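Side-chain contacts in ralf, proline/betaine transporter (Legionella pneumophila, PDB 4D7Q), which probably acts as a guanine-nucleotide exchange factor through its Sec7 domain, here fused in an engineered chimera to the capping domain of a Rickettsia relative: residues A137-A142 with K255-K260; Q144-N149 with S289-G294. The protein carries 2 engineered substitutions. One frame throughout, in Å; residues are numbered along the deposited sequence.

In the fold
Both contacts join the Sec7 part of the chimera to its capping domain, and both draw on successive turns of the same Sec7 helix, 135-152; their centres lie 12 Å apart. Contact 1 sets that helix against helix 256-262 at the surface, where none of the four touching residues is buried: an aromatic pair whose tyrosine hydroxyl is linked through a water to a lysine. Contact 2, with the short helix 290-293, is partly buried, makes no hydrogen bond between its segments and is mainly apolar and CH-pi, a tryptophan lying on an isoleucine and a methionine. On the capping side the two meet directly, Lys-260 O packing 3.7 Å from Ser-289 CB. The halves come from different bacteria, so neither pairing can be read as a native interface.

Contact 1 (A137-A142 with K255-K260); sequences AAYLLA and KTFLSK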
ATOM      1  N   ALA A 137      -1.450  -1.067  20.003  1.00 20.14           N
ATOM      2  CA  ALA A 137      -0.221  -1.721  20.473  1.00 19.81           C
ATOM      3  C   ALA A 137       0.172  -2.796  19.464  1.00 22.97           C
ATOM      4  O   ALA A 137       1.350  -2.915  19.139  1.00 22.29           O
ATOM      5  CB  ALA A 137      -0.432  -2.349  21.833  1.00 20.93           C
ATOM      6  N   ALA A 138      -0.805  -3.536  18.926  1.00 19.46           N
ATOM      7  CA  ALA A 138      -0.527  -4.545  17.894  1.00 19.44           C
ATOM      8  C   ALA A 138       0.044  -3.859  16.649  1.00 21.91           C
ATOM      9  O   ALA A 138       0.957  -4.387  16.033  1.00 22.96           O
ATOM     10  CB  ALA A 138      -1.806  -5.298  17.532  1.00 20.30           C
ATOM     11  N   TYR A 139      -0.484  -2.675  16.295  1.00 18.71           N
ATOM     12  CA  TYR A 139      -0.037  -1.892  15.130  1.00 18.59           C
ATOM     13  C   TYR A 139       1.448  -1.461  15.248  1.00 22.80           C
ATOM     14  O   TYR A 139       2.246  -1.657  14.323  1.00 21.29           O
ATOM     15  CB  TYR A 139      -1.002  -0.707  14.968  1.00 19.65           C
ATOM     16  CG  TYR A 139      -0.626   0.279  13.888  1.00 20.24           C
ATOM     17  CD1 TYR A 139      -1.073   0.113  12.580  1.00 21.00           C
ATOM     18  CD2 TYR A 139       0.173   1.390  14.175  1.00 19.83           C
ATOM     19  CE1 TYR A 139      -0.769   1.048  11.588  1.00 21.87           C
ATOM     20  CE2 TYR A 139       0.482   2.330  13.192  1.00 20.57           C
ATOM     21  CZ  TYR A 139       0.011   2.155  11.900  1.00 26.42           C
ATOM     22  OH  TYR A 139       0.323   3.072  10.933  1.00 24.88           O
ATOM     23  N   LEU A 140       1.812  -0.922  16.420  1.00 22.72           N
ATOM     24  CA  LEU A 140       3.166  -0.497  16.762  1.00 22.64           C
ATOM     25  C   LEU A 140       4.137  -1.691  16.709  1.00 23.64           C
ATOM     26  O   LEU A 140       5.207  -1.583  16.095  1.00 21.90           O
ATOM     27  CB  LEU A 140       3.166   0.164  18.161  1.00 24.19           C
ATOM     28  CG  LEU A 140       4.579   0.658  18.599  1.00 31.93           C
ATOM     29  CD1 LEU A 140       4.806   2.087  18.188  1.00 33.46           C
ATOM     30  CD2 LEU A 140       4.785   0.521  20.073  1.00 34.58           C
ATOM     31  N   LEU A 141       3.743  -2.828  17.339  1.00 20.60           N
ATOM     32  CA  LEU A 141       4.519  -4.066  17.338  1.00 21.17           C
ATOM     33  C   LEU A 141       4.667  -4.596  15.930  1.00 22.26           C
ATOM     34  O   LEU A 141       5.748  -5.068  15.593  1.00 20.79           O
ATOM     35  CB  LEU A 141       3.794  -5.159  18.137  1.00 22.30           C
ATOM     36  CG  LEU A 141       3.937  -5.200  19.644  1.00 28.96           C
ATOM     37  CD1 LEU A 141       3.026  -6.279  20.199  1.00 28.22           C
ATOM     38  CD2 LEU A 141       5.392  -5.451  20.080  1.00 29.84           C
ATOM     39  N   ALA A 142       3.575  -4.568  15.125  1.00 19.56           N
ATOM     40  CA  ALA A 142       3.612  -5.077  13.746  1.00 20.49           C
ATOM     41  C   ALA A 142       4.672  -4.398  12.890  1.00 22.65           C
ATOM     42  O   ALA A 142       5.480  -5.092  12.265  1.00 21.54           O
ATOM     43  CB  ALA A 142       2.247  -4.984  13.079  1.00 21.31           C
ATOM     44  N   LYS A 255       0.668  10.701   8.464  1.00 29.79           N
ATOM     45  CA  LYS A 255       0.876  10.558   9.904  1.00 29.65           C
ATOM     46  C   LYS A 255       2.378  10.335  10.047  1.00 29.57           C
ATOM     47  O   LYS A 255       2.972   9.669   9.204  1.00 28.67           O
ATOM     48  CB  LYS A 255       0.113   9.352  10.448  1.00 33.56           C
ATOM     49  CG  LYS A 255      -1.402   9.552  10.364  1.00 51.94           C
ATOM     50  CD  LYS A 255      -2.164   8.240  10.408  1.00 60.12           C
ATOM     51  CE  LYS A 255      -1.938   7.394   9.181  1.00 51.05           C
ATOM     52  NZ  LYS A 255      -1.747   5.990   9.579  1.00 33.88           N
ATOM     53  N   THR A 256       2.997  10.959  11.038  1.00 25.16           N
ATOM     54  CA  THR A 256       4.452  10.895  11.258  1.00 24.21           C
ATOM     55  C   THR A 256       4.983   9.494  11.433  1.00 24.12           C
ATOM     56  O   THR A 256       6.055   9.180  10.908  1.00 21.36           O
ATOM     57  CB  THR A 256       4.851  11.803  12.424  1.00 39.85           C
ATOM     58  OG1 THR A 256       3.907  11.588  13.468  1.00 50.38           O
ATOM     59  CG2 THR A 256       4.846  13.265  12.037  1.00 41.26           C
ATOM     60  N   PHE A 257       4.228   8.642  12.151  1.00 21.05           N
ATOM     61  CA  PHE A 257       4.599   7.244  12.379  1.00 20.72           C
ATOM     62  C   PHE A 257       4.753   6.543  11.004  1.00 25.41           C
ATOM     63  O   PHE A 257       5.824   6.032  10.700  1.00 25.67           O
ATOM     64  CB  PHE A 257       3.555   6.542  13.298  1.00 21.56           C
ATOM     65  CG  PHE A 257       3.861   5.080  13.565  1.00 23.18           C
ATOM     66  CD1 PHE A 257       3.576   4.104  12.612  1.00 23.71           C
ATOM     67  CD2 PHE A 257       4.481   4.685  14.745  1.00 26.46           C
ATOM     68  CE1 PHE A 257       3.924   2.751  12.831  1.00 26.53           C
ATOM     69  CE2 PHE A 257       4.816   3.335  14.965  1.00 27.07           C
ATOM     70  CZ  PHE A 257       4.480   2.369  14.026  1.00 24.69           C
ATOM     71  N   LEU A 258       3.709   6.580  10.163  1.00 23.50           N
ATOM     72  CA  LEU A 258       3.723   5.976   8.829  1.00 23.58           C
ATOM     73  C   LEU A 258       4.887   6.484   7.945  1.00 24.77           C
ATOM     74  O   LEU A 258       5.546   5.686   7.310  1.00 21.63           O
ATOM     75  CB  LEU A 258       2.364   6.173   8.129  1.00 24.14           C
ATOM     76  CG  LEU A 258       2.170   5.418   6.780  1.00 26.69           C
ATOM     77  CD1 LEU A 258       2.282   3.919   6.961  1.00 26.90           C
ATOM     78  CD2 LEU A 258       0.835   5.749   6.176  1.00 22.92           C
ATOM     79  N   SER A 259       5.116   7.807   7.917  1.00 23.19           N
ATOM     80  CA  SER A 259       6.197   8.468   7.194  1.00 22.42           C
ATOM     81  C   SER A 259       7.572   7.854   7.559  1.00 26.49           C
ATOM     82  O   SER A 259       8.398   7.619   6.679  1.00 24.29           O
ATOM     83  CB  SER A 259       6.198   9.956   7.534  1.00 25.47           C
ATOM     84  OG  SER A 259       6.960  10.658   6.567  1.00 34.41           O
ATOM     85  N   LYS A 260       7.815   7.620   8.870  1.00 22.57           N
ATOM     86  CA  LYS A 260       9.070   7.057   9.357  1.00 21.56           C
ATOM     87  C   LYS A 260       9.264   5.623   8.892  1.00 22.54           C
ATOM     88  O   LYS A 260      10.361   5.269   8.493  1.00 19.09           O
ATOM     89  CB  LYS A 260       9.142   7.126  10.889  1.00 21.32           C
ATOM     90  CG  LYS A 260       9.386   8.539  11.399  1.00 23.84           C
ATOM     91  CD  LYS A 260       9.390   8.539  12.919  1.00 29.48           C
ATOM     92  CE  LYS A 260       9.745   9.883  13.506  1.00 27.77           C
ATOM     93  NZ  LYS A 260       9.740   9.785  14.985  1.00 35.37           N
TER
HETATM   94  O   HOH W   1       0.531   5.721  11.425  1.00 27.26           O
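Tyr-139 and Phe-257 form the packed centre of a helix-to-helix contact between the all-helical Sec7 domain (helix 135-152) and the capping domain (helix 256-262) of the chimera. Their rings run past each other in opposite directions, planes inclined at 40° and centroids 5.2 Å apart, so the pair is neither a parallel stack nor a T-shape. Between the rings, the nearest atoms are Tyr-139 CE2 and Phe-257 CE1, 3.5 Å apart. Phe-257 has CG anti to its backbone N (chi1 179°), which carries the ring across to helix 135-152; farther round the same ring, Leu-140 CD1 lies 3.5 Å from Phe-257 CE2. Outside the two segments, Phe-261 stacks on Phe-257 and Phe-143 packs edge-to-face with Tyr-139.

The polar margin is looser. Lys-255, at the N-cap position, bends at chi3 and chi4, and its NZ stops 3.8 Å from Tyr-139 OH without a direct hydrogen bond. Asp-114 of helix 110-127 joins the two, salt-bridged to Lys-255 and hydrogen-bonded to the tyrosine hydroxyl. A water supplies a second link, donating to Tyr-139 OH at 2.7 Å and accepting from Lys-255 NZ at 2.9 Å.

Contact 2 (Q144-N149 with S289-G294); sequences QTIMLN and SRWFLG
Trp-291, on the short helix 290-293 of the capping domain, lays its indole against Ile-146 and Met-147 of the Sec7 helix 135-152. The backbones come close here, with Met-147 CA and Trp-291 CA 6.2 Å apart. From CB, which points toward the Sec7 helix, chi1 of 60° places CG between the backbone N and the carbonyl carbon. CG itself lies 4.1 Å from Met-147 CA. Next along the ring, CD1 reaches Met-147 CB at 3.3 Å, and NE1 is equally near that same CB; the methionine then leads its sulfur end away. The fused bond and the six-membered ring beyond belong to Ile-146: its CG2 sits 3.4 Å from the centroid of that ring and only 2° off the normal, a CH-pi contact over the centre of the face. Every atom of the ring, from CD2 round to the far CH2, is therefore 3.6 to 3.7 Å from the methyl. Over the opposite face Phe-292 CB lies off-centre, toward the rim. Phe-202 also touches the tryptophan.

Beside this packing Arg-290 forms a salt bridge with Asp-151. No hydrogen bond crosses between the segments, so the Trp-291 packing itself rests on dispersion and shape.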
ATOM      1  N   GLN A 144       7.223  -2.690  13.969  1.00 23.19           N
ATOM      2  CA  GLN A 144       8.542  -2.977  14.548  1.00 24.17           C
ATOM      3  C   GLN A 144       9.061  -4.334  14.098  1.00 25.16           C
ATOM      4  O   GLN A 144      10.257  -4.448  13.822  1.00 22.24           O
ATOM      5  CB  GLN A 144       8.534  -2.930  16.088  1.00 25.82           C
ATOM      6  CG  GLN A 144       9.950  -2.798  16.706  1.00 25.58           C
ATOM      7  CD  GLN A 144      10.601  -1.460  16.379  1.00 40.23           C
ATOM      8  OE1 GLN A 144       9.938  -0.419  16.239  1.00 30.90           O
ATOM      9  NE2 GLN A 144      11.916  -1.453  16.226  1.00 27.70           N
ATOM     10  N   THR A 145       8.172  -5.369  14.144  1.00 22.31           N
ATOM     11  CA  THR A 145       8.451  -6.773  13.830  1.00 21.20           C
ATOM     12  C   THR A 145       8.886  -6.904  12.369  1.00 23.23           C
ATOM     13  O   THR A 145       9.876  -7.568  12.090  1.00 21.37           O
ATOM     14  CB  THR A 145       7.223  -7.644  14.189  1.00 25.68           C
ATOM     15  OG1 THR A 145       6.947  -7.537  15.584  1.00 23.46           O
ATOM     16  CG2 THR A 145       7.371  -9.101  13.782  1.00 16.76           C
ATOM     17  N   ILE A 146       8.166  -6.245  11.451  1.00 20.11           N
ATOM     18  CA  ILE A 146       8.496  -6.275  10.029  1.00 18.73           C
ATOM     19  C   ILE A 146       9.922  -5.729   9.796  1.00 21.92           C
ATOM     20  O   ILE A 146      10.725  -6.352   9.089  1.00 19.05           O
ATOM     21  CB  ILE A 146       7.467  -5.452   9.210  1.00 21.00           C
ATOM     22  CG1 ILE A 146       6.050  -6.092   9.236  1.00 19.88           C
ATOM     23  CG2 ILE A 146       7.971  -5.293   7.750  1.00 21.13           C
ATOM     24  CD1 ILE A 146       4.878  -5.069   8.718  1.00 19.79           C
ATOM     25  N   MET A 147      10.197  -4.534  10.354  1.00 20.04           N
ATOM     26  CA  MET A 147      11.471  -3.850  10.174  1.00 19.92           C
ATOM     27  C   MET A 147      12.611  -4.657  10.767  1.00 23.69           C
ATOM     28  O   MET A 147      13.625  -4.845  10.086  1.00 23.63           O
ATOM     29  CB  MET A 147      11.441  -2.430  10.759  1.00 21.61           C
ATOM     30  CG  MET A 147      12.813  -1.745  10.683  1.00 23.44           C
ATOM     31  SD  MET A 147      12.857  -0.150  11.500  1.00 26.74           S
ATOM     32  CE  MET A 147      12.857  -0.616  13.163  1.00 22.45           C
ATOM     33  N   LEU A 148      12.457  -5.112  12.041  1.00 20.32           N
ATOM     34  CA  LEU A 148      13.475  -5.927  12.710  1.00 20.28           C
ATOM     35  C   LEU A 148      13.718  -7.244  11.976  1.00 22.32           C
ATOM     36  O   LEU A 148      14.879  -7.613  11.739  1.00 21.88           O
ATOM     37  CB  LEU A 148      13.139  -6.162  14.180  1.00 22.01           C
ATOM     38  CG  LEU A 148      14.191  -6.945  15.030  1.00 30.75           C
ATOM     39  CD1 LEU A 148      15.541  -6.182  15.135  1.00 30.93           C
ATOM     40  CD2 LEU A 148      13.641  -7.248  16.440  1.00 35.63           C
ATOM     41  N   ASN A 149      12.644  -7.950  11.613  1.00 19.65           N
ATOM     42  CA  ASN A 149      12.788  -9.218  10.882  1.00 19.53           C
ATOM     43  C   ASN A 149      13.568  -9.047   9.586  1.00 20.68           C
ATOM     44  O   ASN A 149      14.478  -9.822   9.333  1.00 20.92           O
ATOM     45  CB  ASN A 149      11.444  -9.899  10.645  1.00 16.88           C
ATOM     46  CG  ASN A 149      11.591 -11.222   9.946  1.00 29.71           C
ATOM     47  OD1 ASN A 149      11.597 -11.268   8.734  1.00 19.54           O
ATOM     48  ND2 ASN A 149      11.789 -12.312  10.684  1.00 19.88           N
ATOM     49  N   SER A 289      12.392   3.171   7.167  1.00 20.46           N
ATOM     50  CA  SER A 289      11.765   2.848   5.907  1.00 18.37           C
ATOM     51  C   SER A 289      12.457   1.875   4.938  1.00 23.17           C
ATOM     52  O   SER A 289      11.899   1.536   3.928  1.00 22.63           O
ATOM     53  CB  SER A 289      11.427   4.130   5.182  1.00 17.42           C
ATOM     54  OG  SER A 289      12.539   4.840   4.790  1.00 23.24           O
ATOM     55  N   ARG A 290      13.674   1.471   5.233  1.00 20.25           N
ATOM     56  CA  ARG A 290      14.470   0.761   4.267  1.00 20.35           C
ATOM     57  C   ARG A 290      13.833  -0.533   3.816  1.00 22.58           C
ATOM     58  O   ARG A 290      13.917  -0.894   2.680  1.00 21.46           O
ATOM     59  CB  ARG A 290      15.887   0.523   4.782  1.00 22.66           C
ATOM     60  CG  ARG A 290      16.930   0.266   3.735  1.00 23.04           C
ATOM     61  CD  ARG A 290      18.361   0.267   4.222  1.00 24.64           C
ATOM     62  NE  ARG A 290      18.520   0.199   5.653  1.00 22.52           N
ATOM     63  CZ  ARG A 290      18.359  -0.886   6.382  1.00 29.40           C
ATOM     64  NH1 ARG A 290      18.076  -2.039   5.835  1.00 18.88           N
ATOM     65  NH2 ARG A 290      18.516  -0.808   7.676  1.00 24.06           N
ATOM     66  N   TRP A 291      13.165  -1.218   4.716  1.00 20.63           N
ATOM     67  CA  TRP A 291      12.635  -2.502   4.273  1.00 20.31           C
ATOM     68  C   TRP A 291      11.486  -2.315   3.289  1.00 23.01           C
ATOM     69  O   TRP A 291      11.195  -3.199   2.483  1.00 22.76           O
ATOM     70  CB  TRP A 291      12.171  -3.331   5.472  1.00 18.48           C
ATOM     71  CG  TRP A 291      11.100  -2.668   6.283  1.00 19.35           C
ATOM     72  CD1 TRP A 291      11.262  -1.989   7.455  1.00 21.77           C
ATOM     73  CD2 TRP A 291       9.701  -2.619   5.981  1.00 19.58           C
ATOM     74  NE1 TRP A 291      10.050  -1.520   7.902  1.00 21.68           N
ATOM     75  CE2 TRP A 291       9.075  -1.894   7.014  1.00 23.33           C
ATOM     76  CE3 TRP A 291       8.916  -3.117   4.936  1.00 21.46           C
ATOM     77  CZ2 TRP A 291       7.703  -1.654   7.034  1.00 23.80           C
ATOM     78  CZ3 TRP A 291       7.553  -2.878   4.958  1.00 22.86           C
ATOM     79  CH2 TRP A 291       6.961  -2.154   6.000  1.00 23.75           C
ATOM     80  N   PHE A 292      10.835  -1.158   3.360  1.00 19.66           N
ATOM     81  CA  PHE A 292       9.710  -0.851   2.470  1.00 20.47           C
ATOM     82  C   PHE A 292      10.145  -0.176   1.189  1.00 25.08           C
ATOM     83  O   PHE A 292       9.632  -0.494   0.116  1.00 23.29           O
ATOM     84  CB  PHE A 292       8.704   0.071   3.195  1.00 21.47           C
ATOM     85  CG  PHE A 292       7.435   0.346   2.416  1.00 23.41           C
ATOM     86  CD1 PHE A 292       6.450  -0.637   2.278  1.00 24.77           C
ATOM     87  CD2 PHE A 292       7.240   1.569   1.783  1.00 23.79           C
ATOM     88  CE1 PHE A 292       5.282  -0.378   1.551  1.00 23.55           C
ATOM     89  CE2 PHE A 292       6.059   1.827   1.080  1.00 25.03           C
ATOM     90  CZ  PHE A 292       5.088   0.859   0.984  1.00 21.82           C
ATOM     91  N   LEU A 293      11.065   0.793   1.317  1.00 22.70           N
ATOM     92  CA  LEU A 293      11.477   1.651   0.221  1.00 22.60           C
ATOM     93  C   LEU A 293      12.838   1.316  -0.385  1.00 26.87           C
ATOM     94  O   LEU A 293      13.121   1.703  -1.520  1.00 24.60           O
ATOM     95  CB  LEU A 293      11.475   3.099   0.748  1.00 21.97           C
ATOM     96  CG  LEU A 293      11.779   4.233  -0.237  1.00 26.26           C
ATOM     97  CD1 LEU A 293      10.682   4.373  -1.288  1.00 26.62           C
ATOM     98  CD2 LEU A 293      12.035   5.512   0.474  1.00 24.82           C
ATOM     99  N   GLY A 294      13.698   0.681   0.383  1.00 24.59           N
ATOM    100  CA  GLY A 294      15.064   0.500  -0.086  1.00 24.76           C
ATOM    101  C   GLY A 294      15.829   1.786   0.185  1.00 29.94           C
ATOM    102  O   GLY A 294      15.391   2.627   0.976  1.00 29.52           O
TER